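Local atomic coordinates of GH86A beta-porphyranase (Bacteroides plebeius, PDB entry 4AW7), a protein that cleaves the red-algal polysaccharide porphyran at linkages between beta-D-galactose and alpha-L-galactose-6-sulfate, releasing mostly a sulfated disaccharide. Residues Glu165-Lys176 against Met214-Met223; Tyr88-Ile98 against Trp126-Glu135. One frame throughout, in Å; residues are numbered along the deposited sequence. Where two conformers were deposited one is given.

Contact 1: Glu165-Lys176 against Met214-Met223; sequences ELMVDFYASIGK and MFIDRAGAYM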
# COMPACT_ATOMS: atom_id res chain seq x y z
N GLU A 165 -6.21 -4.97 23.60
CA GLU A 165 -5.81 -3.78 24.31
C GLU A 165 -4.36 -3.87 24.84
O GLU A 165 -3.60 -2.90 24.76
CB GLU A 165 -6.79 -3.45 25.44
CG GLU A 165 -8.15 -3.01 24.94
CD GLU A 165 -9.22 -2.92 25.98
OE1 GLU A 165 -8.96 -3.30 27.14
OE2 GLU A 165 -10.34 -2.51 25.64
N LEU A 166 -3.97 -5.02 25.36
CA LEU A 166 -2.59 -5.25 25.81
C LEU A 166 -1.62 -5.12 24.61
O LEU A 166 -0.55 -4.49 24.75
CB LEU A 166 -2.47 -6.63 26.47
CG LEU A 166 -1.07 -7.03 26.97
CD1 LEU A 166 -0.57 -6.00 28.02
CD2 LEU A 166 -1.10 -8.42 27.52
N MET A 167 -1.97 -5.66 23.47
CA MET A 167 -1.12 -5.56 22.27
C MET A 167 -0.96 -4.10 21.85
O MET A 167 0.14 -3.68 21.47
CB MET A 167 -1.75 -6.40 21.17
CG MET A 167 -1.61 -7.88 21.38
SD MET A 167 -2.73 -8.83 20.30
CE MET A 167 -1.95 -10.45 20.36
N VAL A 168 -2.03 -3.34 21.93
CA VAL A 168 -1.96 -1.92 21.61
C VAL A 168 -1.09 -1.18 22.63
O VAL A 168 -0.31 -0.30 22.26
CB VAL A 168 -3.35 -1.30 21.45
CG1 VAL A 168 -3.28 0.21 21.21
CG2 VAL A 168 -4.11 -1.99 20.28
N ASP A 169 -1.21 -1.52 23.92
CA ASP A 169 -0.40 -0.89 24.95
C ASP A 169 1.10 -1.20 24.75
O ASP A 169 1.95 -0.36 25.03
CB ASP A 169 -0.87 -1.35 26.33
CG ASP A 169 -2.17 -0.74 26.75
OD1 ASP A 169 -2.62 0.27 26.18
OD2 ASP A 169 -2.77 -1.29 27.73
N PHE A 170 1.40 -2.40 24.28
CA PHE A 170 2.76 -2.83 23.94
C PHE A 170 3.29 -1.92 22.83
O PHE A 170 4.37 -1.32 22.97
CB PHE A 170 2.67 -4.31 23.54
CG PHE A 170 3.97 -5.03 23.25
CD1 PHE A 170 4.66 -5.68 24.24
CD2 PHE A 170 4.41 -5.18 21.94
CE1 PHE A 170 5.77 -6.43 23.96
CE2 PHE A 170 5.49 -5.93 21.64
CZ PHE A 170 6.21 -6.55 22.65
N TYR A 171 2.52 -1.78 21.75
CA TYR A 171 2.89 -0.84 20.69
C TYR A 171 3.14 0.58 21.23
O TYR A 171 4.15 1.24 20.90
CB TYR A 171 1.81 -0.77 19.61
CG TYR A 171 1.97 -1.69 18.42
CD1 TYR A 171 2.64 -1.27 17.29
CD2 TYR A 171 1.38 -2.95 18.36
CE1 TYR A 171 2.80 -2.07 16.20
CE2 TYR A 171 1.51 -3.76 17.24
CZ TYR A 171 2.22 -3.30 16.14
OH TYR A 171 2.39 -4.02 14.98
N ALA A 172 2.21 1.08 22.04
CA ALA A 172 2.29 2.45 22.54
C ALA A 172 3.55 2.66 23.36
O ALA A 172 4.25 3.67 23.19
CB ALA A 172 1.05 2.80 23.39
N SER A 173 3.85 1.72 24.24
CA SER A 173 5.01 1.82 25.07
C SER A 173 6.29 1.86 24.24
O SER A 173 7.24 2.60 24.52
CB SER A 173 5.04 0.67 26.08
OG SER A 173 6.21 0.78 26.86
N ILE A 174 6.34 1.05 23.21
CA ILE A 174 7.52 0.98 22.34
C ILE A 174 7.70 2.33 21.66
O ILE A 174 8.82 2.87 21.65
CB ILE A 174 7.41 -0.18 21.34
CG1 ILE A 174 7.55 -1.52 22.07
CG2 ILE A 174 8.45 -0.00 20.21
CD1 ILE A 174 7.11 -2.72 21.30
N GLY A 175 6.64 2.85 21.05
CA GLY A 175 6.74 4.16 20.39
C GLY A 175 7.19 5.25 21.37
O GLY A 175 8.06 6.05 21.06
N LYS A 176 6.60 5.26 22.55
CA LYS A 176 6.94 6.27 23.53
C LYS A 176 8.41 6.20 23.91
O LYS A 176 9.13 7.25 23.94
CB LYS A 176 6.08 6.11 24.78
CG LYS A 176 6.31 7.23 25.78
CD LYS A 176 5.45 7.01 27.03
CE LYS A 176 5.97 5.83 27.86
NZ LYS A 176 5.28 5.67 29.19
N MET A 214 -9.45 1.94 17.62
CA MET A 214 -8.91 1.77 18.96
C MET A 214 -7.39 1.90 18.95
O MET A 214 -6.82 2.57 19.81
CB MET A 214 -9.37 0.44 19.53
CG MET A 214 -8.92 0.16 20.97
SD MET A 214 -7.32 -0.60 21.13
CE MET A 214 -7.75 -2.31 20.72
N PHE A 215 -6.73 1.33 17.94
CA PHE A 215 -5.29 1.47 17.81
C PHE A 215 -4.87 2.92 17.65
O PHE A 215 -3.95 3.40 18.34
CB PHE A 215 -4.77 0.62 16.64
CG PHE A 215 -3.29 0.66 16.52
CD1 PHE A 215 -2.50 -0.09 17.36
CD2 PHE A 215 -2.65 1.49 15.58
CE1 PHE A 215 -1.12 0.00 17.31
CE2 PHE A 215 -1.27 1.57 15.53
CZ PHE A 215 -0.51 0.82 16.41
N ILE A 216 -5.53 3.63 16.74
CA ILE A 216 -5.22 5.02 16.53
C ILE A 216 -5.43 5.83 17.81
O ILE A 216 -4.61 6.67 18.17
CB ILE A 216 -5.98 5.60 15.33
CG1 ILE A 216 -5.50 4.91 14.03
CG2 ILE A 216 -5.79 7.11 15.23
CD1 ILE A 216 -6.33 5.23 12.80
N ASP A 217 -6.52 5.57 18.52
CA ASP A 217 -6.83 6.31 19.75
C ASP A 217 -5.83 6.02 20.86
O ASP A 217 -5.42 6.92 21.58
CB ASP A 217 -8.25 5.96 20.22
CG ASP A 217 -9.32 6.54 19.35
OD1 ASP A 217 -9.07 7.55 18.63
OD2 ASP A 217 -10.47 6.03 19.43
N ARG A 218 -5.45 4.78 21.04
CA ARG A 218 -4.74 4.32 22.22
C ARG A 218 -3.22 4.27 22.04
O ARG A 218 -2.47 4.48 22.97
CB ARG A 218 -5.29 2.96 22.66
CG ARG A 218 -4.82 2.36 23.95
CD ARG A 218 -5.77 1.24 24.35
NE ARG A 218 -5.32 0.58 25.56
CZ ARG A 218 -6.12 0.13 26.52
NH1 ARG A 218 -7.44 0.25 26.42
NH2 ARG A 218 -5.60 -0.47 27.58
N ALA A 219 -2.74 3.98 20.83
CA ALA A 219 -1.32 4.00 20.49
C ALA A 219 -0.92 5.03 19.43
O ALA A 219 0.28 5.29 19.28
CB ALA A 219 -0.86 2.61 20.03
N GLY A 220 -1.88 5.61 18.72
CA GLY A 220 -1.53 6.41 17.56
C GLY A 220 -0.69 7.62 17.81
O GLY A 220 0.11 7.98 16.97
N ALA A 221 -0.83 8.24 18.97
CA ALA A 221 0.00 9.39 19.30
C ALA A 221 1.49 9.05 19.31
O ALA A 221 2.32 9.92 19.12
CB ALA A 221 -0.40 9.98 20.67
N TYR A 222 1.83 7.79 19.58
CA TYR A 222 3.17 7.28 19.74
C TYR A 222 3.71 6.61 18.48
O TYR A 222 4.85 6.17 18.48
CB TYR A 222 3.23 6.28 20.89
CG TYR A 222 2.62 6.82 22.16
CD1 TYR A 222 3.30 7.75 22.94
CD2 TYR A 222 1.35 6.44 22.55
CE1 TYR A 222 2.73 8.26 24.11
CE2 TYR A 222 0.77 6.94 23.72
CZ TYR A 222 1.46 7.87 24.48
OH TYR A 222 0.90 8.37 25.65
N MET A 223 2.89 6.55 17.43
CA MET A 223 3.29 5.97 16.15
C MET A 223 3.71 7.04 15.19
O MET A 223 3.12 8.11 15.12
CB MET A 223 2.11 5.23 15.51
CG MET A 223 1.59 3.99 16.31
SD MET A 223 2.81 2.69 16.52
CE MET A 223 3.32 2.95 18.26
O HOH W 1 -7.23 -3.10 28.97
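Segment 165-176 of helix 160-179 crosses helical segment 214-219 at -45°, the segment axes 9.2 Å apart, drawing in to 4.4 Å between the CA atoms of Ala172 and Ala219. Both helices pack on the outside of the curled parallel sheet of the (beta/alpha)8-type catalytic barrel. Val168 is a knob in a hole made by Met214, Phe215, Arg218 and Ala219: its CG1 meets Ala219 CB at 3.6 Å, while CG2 lies against the sulfur of Met214. Deeper in, the CE1 edge of Phe215 points at the face of Tyr171 in a T-shaped pair, planes at 86°. The Tyr171 hydroxyl is hydrogen-bonded to the backbone oxygen of Leu144. On the outer side, Arg218 reaches across extended as far as NE, CG anti to the backbone N (chi1 -173°), and grips Asp169 side-on: NE bonds OD1 at 2.8 Å and NH2 bonds OD2 at 3.0 Å, both syn but tilted out of the carboxylate plane, though the oxygens lie near the guanidinium plane. This two-point hold fixes the guanidinium's rotation, and Glu165 CB covers the centre of one of its faces. Where the two backbones come close again, Gly175 CA makes a CH···O contact of 3.4 Å with Tyr222 O.

Contact 2: Tyr88-Ile98 against Trp126-Glu135; sequences YPQMKPYSGNI and WSAEYYSNSE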
# COMPACT_ATOMS: atom_id res chain seq x y z
N TYR A 88 14.22 -9.42 30.13
CA TYR A 88 15.17 -8.86 29.17
C TYR A 88 16.60 -8.93 29.72
O TYR A 88 16.82 -8.78 30.94
CB TYR A 88 14.74 -7.43 28.80
CG TYR A 88 13.31 -7.45 28.35
CD1 TYR A 88 12.94 -8.14 27.20
CD2 TYR A 88 12.32 -6.85 29.10
CE1 TYR A 88 11.60 -8.23 26.81
CE2 TYR A 88 11.00 -6.90 28.70
CZ TYR A 88 10.64 -7.63 27.55
OH TYR A 88 9.31 -7.71 27.17
N PRO A 89 17.56 -9.26 28.84
CA PRO A 89 18.97 -9.37 29.24
C PRO A 89 19.57 -7.97 29.33
O PRO A 89 18.89 -6.99 29.10
CB PRO A 89 19.58 -10.17 28.11
CG PRO A 89 18.82 -9.61 26.89
CD PRO A 89 17.39 -9.48 27.39
N GLN A 90 20.84 -7.87 29.74
CA GLN A 90 21.52 -6.57 29.64
C GLN A 90 22.17 -6.48 28.25
O GLN A 90 22.74 -7.44 27.74
CB GLN A 90 22.58 -6.35 30.74
CG GLN A 90 22.19 -6.84 32.15
CD GLN A 90 21.38 -5.83 32.94
OE1 GLN A 90 21.93 -4.86 33.48
NE2 GLN A 90 20.08 -6.08 33.05
N MET A 91 22.05 -5.32 27.64
CA MET A 91 22.62 -5.07 26.34
C MET A 91 24.06 -4.59 26.56
O MET A 91 24.29 -3.73 27.42
CB MET A 91 21.73 -4.02 25.65
CG MET A 91 21.80 -3.96 24.18
SD MET A 91 21.43 -5.49 23.38
CE MET A 91 22.02 -5.07 21.73
N LYS A 92 25.02 -5.18 25.83
CA LYS A 92 26.41 -4.68 25.81
C LYS A 92 26.37 -3.17 25.52
O LYS A 92 25.82 -2.73 24.50
CB LYS A 92 27.24 -5.45 24.76
CG LYS A 92 28.76 -5.09 24.67
CD LYS A 92 29.48 -5.97 23.63
CE LYS A 92 30.86 -5.41 23.18
NZ LYS A 92 31.70 -4.85 24.27
N PRO A 93 26.88 -2.33 26.43
CA PRO A 93 26.76 -0.91 26.16
C PRO A 93 27.48 -0.50 24.87
O PRO A 93 28.59 -0.99 24.57
CB PRO A 93 27.41 -0.25 27.38
CG PRO A 93 27.21 -1.27 28.44
CD PRO A 93 27.46 -2.57 27.76
N TYR A 94 26.83 0.40 24.12
CA TYR A 94 27.39 0.94 22.87
C TYR A 94 26.93 2.38 22.74
O TYR A 94 25.74 2.65 22.71
CB TYR A 94 26.96 0.09 21.65
CG TYR A 94 27.36 0.72 20.33
CD1 TYR A 94 28.68 0.67 19.89
CD2 TYR A 94 26.43 1.41 19.55
CE1 TYR A 94 29.05 1.26 18.69
CE2 TYR A 94 26.80 2.01 18.34
CZ TYR A 94 28.12 1.93 17.91
OH TYR A 94 28.55 2.51 16.73
N SER A 95 27.88 3.32 22.61
CA SER A 95 27.58 4.74 22.54
C SER A 95 28.11 5.39 21.25
O SER A 95 28.08 6.61 21.11
CB SER A 95 28.23 5.43 23.73
OG SER A 95 29.59 5.07 23.82
N GLY A 96 28.53 4.56 20.30
CA GLY A 96 28.98 5.06 19.02
C GLY A 96 27.84 5.46 18.08
O GLY A 96 26.67 5.54 18.46
N ASN A 97 28.21 5.72 16.83
CA ASN A 97 27.28 6.12 15.78
C ASN A 97 26.26 5.00 15.51
O ASN A 97 26.60 3.81 15.50
CB ASN A 97 28.04 6.45 14.48
CG ASN A 97 27.12 6.83 13.33
OD1 ASN A 97 26.57 7.94 13.30
ND2 ASN A 97 26.94 5.91 12.36
N ILE A 98 25.01 5.41 15.30
CA ILE A 98 23.96 4.48 14.86
C ILE A 98 23.66 4.77 13.40
O ILE A 98 23.23 5.86 13.03
CB ILE A 98 22.70 4.60 15.70
CG1 ILE A 98 23.01 4.35 17.18
CG2 ILE A 98 21.65 3.60 15.20
CD1 ILE A 98 21.83 4.39 18.10
N TRP A 126 12.91 -1.85 26.88
CA TRP A 126 13.83 -2.78 26.29
C TRP A 126 14.00 -2.48 24.80
O TRP A 126 15.11 -2.59 24.29
CB TRP A 126 13.41 -4.24 26.52
CG TRP A 126 14.19 -5.17 25.72
CD1 TRP A 126 13.75 -5.92 24.68
CD2 TRP A 126 15.61 -5.40 25.80
NE1 TRP A 126 14.77 -6.62 24.13
CE2 TRP A 126 15.94 -6.33 24.80
CE3 TRP A 126 16.63 -4.92 26.65
CZ2 TRP A 126 17.26 -6.78 24.59
CZ3 TRP A 126 17.93 -5.38 26.45
CH2 TRP A 126 18.23 -6.28 25.43
N SER A 127 12.93 -2.18 24.05
CA SER A 127 13.13 -1.89 22.64
C SER A 127 14.12 -0.75 22.49
O SER A 127 14.99 -0.80 21.62
CB SER A 127 11.82 -1.58 21.92
OG SER A 127 11.19 -0.36 22.32
N ALA A 128 13.97 0.29 23.30
CA ALA A 128 14.88 1.44 23.23
C ALA A 128 16.29 1.10 23.67
O ALA A 128 17.24 1.55 23.06
CB ALA A 128 14.33 2.63 23.97
N GLU A 129 16.43 0.26 24.69
CA GLU A 129 17.75 -0.14 25.12
C GLU A 129 18.46 -1.01 24.05
O GLU A 129 19.65 -0.82 23.76
CB GLU A 129 17.60 -0.83 26.47
CG GLU A 129 18.85 -1.43 27.09
CD GLU A 129 19.86 -0.42 27.62
OE1 GLU A 129 19.59 0.80 27.59
OE2 GLU A 129 20.91 -0.89 28.11
N TYR A 130 17.74 -1.95 23.46
CA TYR A 130 18.26 -2.83 22.44
C TYR A 130 18.73 -2.00 21.24
O TYR A 130 19.88 -2.12 20.81
CB TYR A 130 17.16 -3.81 21.98
CG TYR A 130 17.57 -4.70 20.84
CD1 TYR A 130 18.44 -5.76 21.04
CD2 TYR A 130 17.10 -4.49 19.54
CE1 TYR A 130 18.82 -6.58 19.99
CE2 TYR A 130 17.46 -5.31 18.52
CZ TYR A 130 18.32 -6.34 18.74
OH TYR A 130 18.73 -7.18 17.72
N TYR A 131 17.87 -1.13 20.70
CA TYR A 131 18.24 -0.39 19.51
C TYR A 131 19.26 0.71 19.77
O TYR A 131 20.13 0.96 18.93
CB TYR A 131 16.98 0.12 18.80
CG TYR A 131 16.19 -0.97 18.07
CD1 TYR A 131 16.80 -1.78 17.13
CD2 TYR A 131 14.83 -1.16 18.31
CE1 TYR A 131 16.09 -2.74 16.46
CE2 TYR A 131 14.11 -2.12 17.62
CZ TYR A 131 14.73 -2.91 16.72
OH TYR A 131 14.01 -3.88 16.02
N SER A 132 19.18 1.40 20.90
CA SER A 132 20.12 2.50 21.16
C SER A 132 21.52 2.01 21.44
O SER A 132 22.47 2.81 21.34
CB SER A 132 19.60 3.43 22.26
OG SER A 132 19.64 2.78 23.49
N ASN A 133 21.68 0.73 21.75
CA ASN A 133 22.98 0.11 21.90
C ASN A 133 23.38 -0.75 20.72
O ASN A 133 24.16 -1.69 20.83
CB ASN A 133 23.05 -0.68 23.22
CG ASN A 133 23.06 0.24 24.42
OD1 ASN A 133 24.11 0.78 24.78
ND2 ASN A 133 21.91 0.41 25.04
N SER A 134 22.77 -0.46 19.56
CA SER A 134 23.10 -1.14 18.33
C SER A 134 23.80 -0.19 17.37
O SER A 134 23.43 0.95 17.25
CB SER A 134 21.82 -1.67 17.65
OG SER A 134 21.15 -2.66 18.42
N GLU A 135 24.75 -0.73 16.62
CA GLU A 135 25.42 0.05 15.58
C GLU A 135 24.58 0.25 14.33
O GLU A 135 24.81 1.19 13.59
CB GLU A 135 26.77 -0.57 15.18
CG GLU A 135 26.79 -1.90 14.53
CD GLU A 135 28.20 -2.49 14.35
OE1 GLU A 135 29.19 -1.90 14.87
OE2 GLU A 135 28.31 -3.57 13.69
O HOH W 2 25.75 -3.56 22.09
O HOH W 3 27.29 2.66 12.80
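Trp126 turns its CG anti to the backbone nitrogen (chi1 169°), and Tyr88 sets its own CG anti to the carbonyl carbon (chi1 -53°), which lays the two rings together as an offset stack. The phenol and the pyrrole half of the indole are 8° from parallel, centroids 4.4 Å apart. On the same indole face, Pro89 CD makes a CH-pi contact with the six-membered ring; Tyr130 CB lies over the opposite one. The indole NE1 is hydrogen-bonded to Pro74 O. Met91, bent at its second torsion, brings its sulfur obliquely to both Trp126 and Tyr130, a double Met-aromatic contact, with CE 3.7 Å from Tyr130 CD1. Just past the helix end, Asn133 ties loop to helix: OD1 takes the Tyr94 amide N at 2.8 Å on an in-plane lone pair, and ND2 donates to Glu129 O at 2.9 Å, fixing both ends of the amide. Replacing Trp126 with alanine would probably leave Tyr88 and Pro89 without the surface they rest on and the Pro74 oxygen without that donor. Helix 74-82 backs this aromatic end through Ala78, helix 160-179 flanks Ser127 and Ala128, and Ile98 packs on Val137 of strand 136-142.

Contact 2 closes before contact 1 opens along the chain, and their centres are 22 Å apart, yet the two touch, Ile174 of contact 1 packing against Ser127 of contact 2. Together they illustrate how the packing of a barrel's outer layer can back a substrate site at differing depth. Contact 1 does so from behind: the Tyr171 side chain is about 6 Å from that of Asn145, a substrate-binding residue next to Glu146, the inferred proton donor, and about 11 Å from a bound alpha-D-galactopyranose. Contact 2 comes closer to the bound glycan, the Tyr130 side chain lying about 5 Å from a 6-O-sulfo-alpha-L-galactopyranose, and that of Pro89 about 4 Å from the side chain of substrate-binding Lys81.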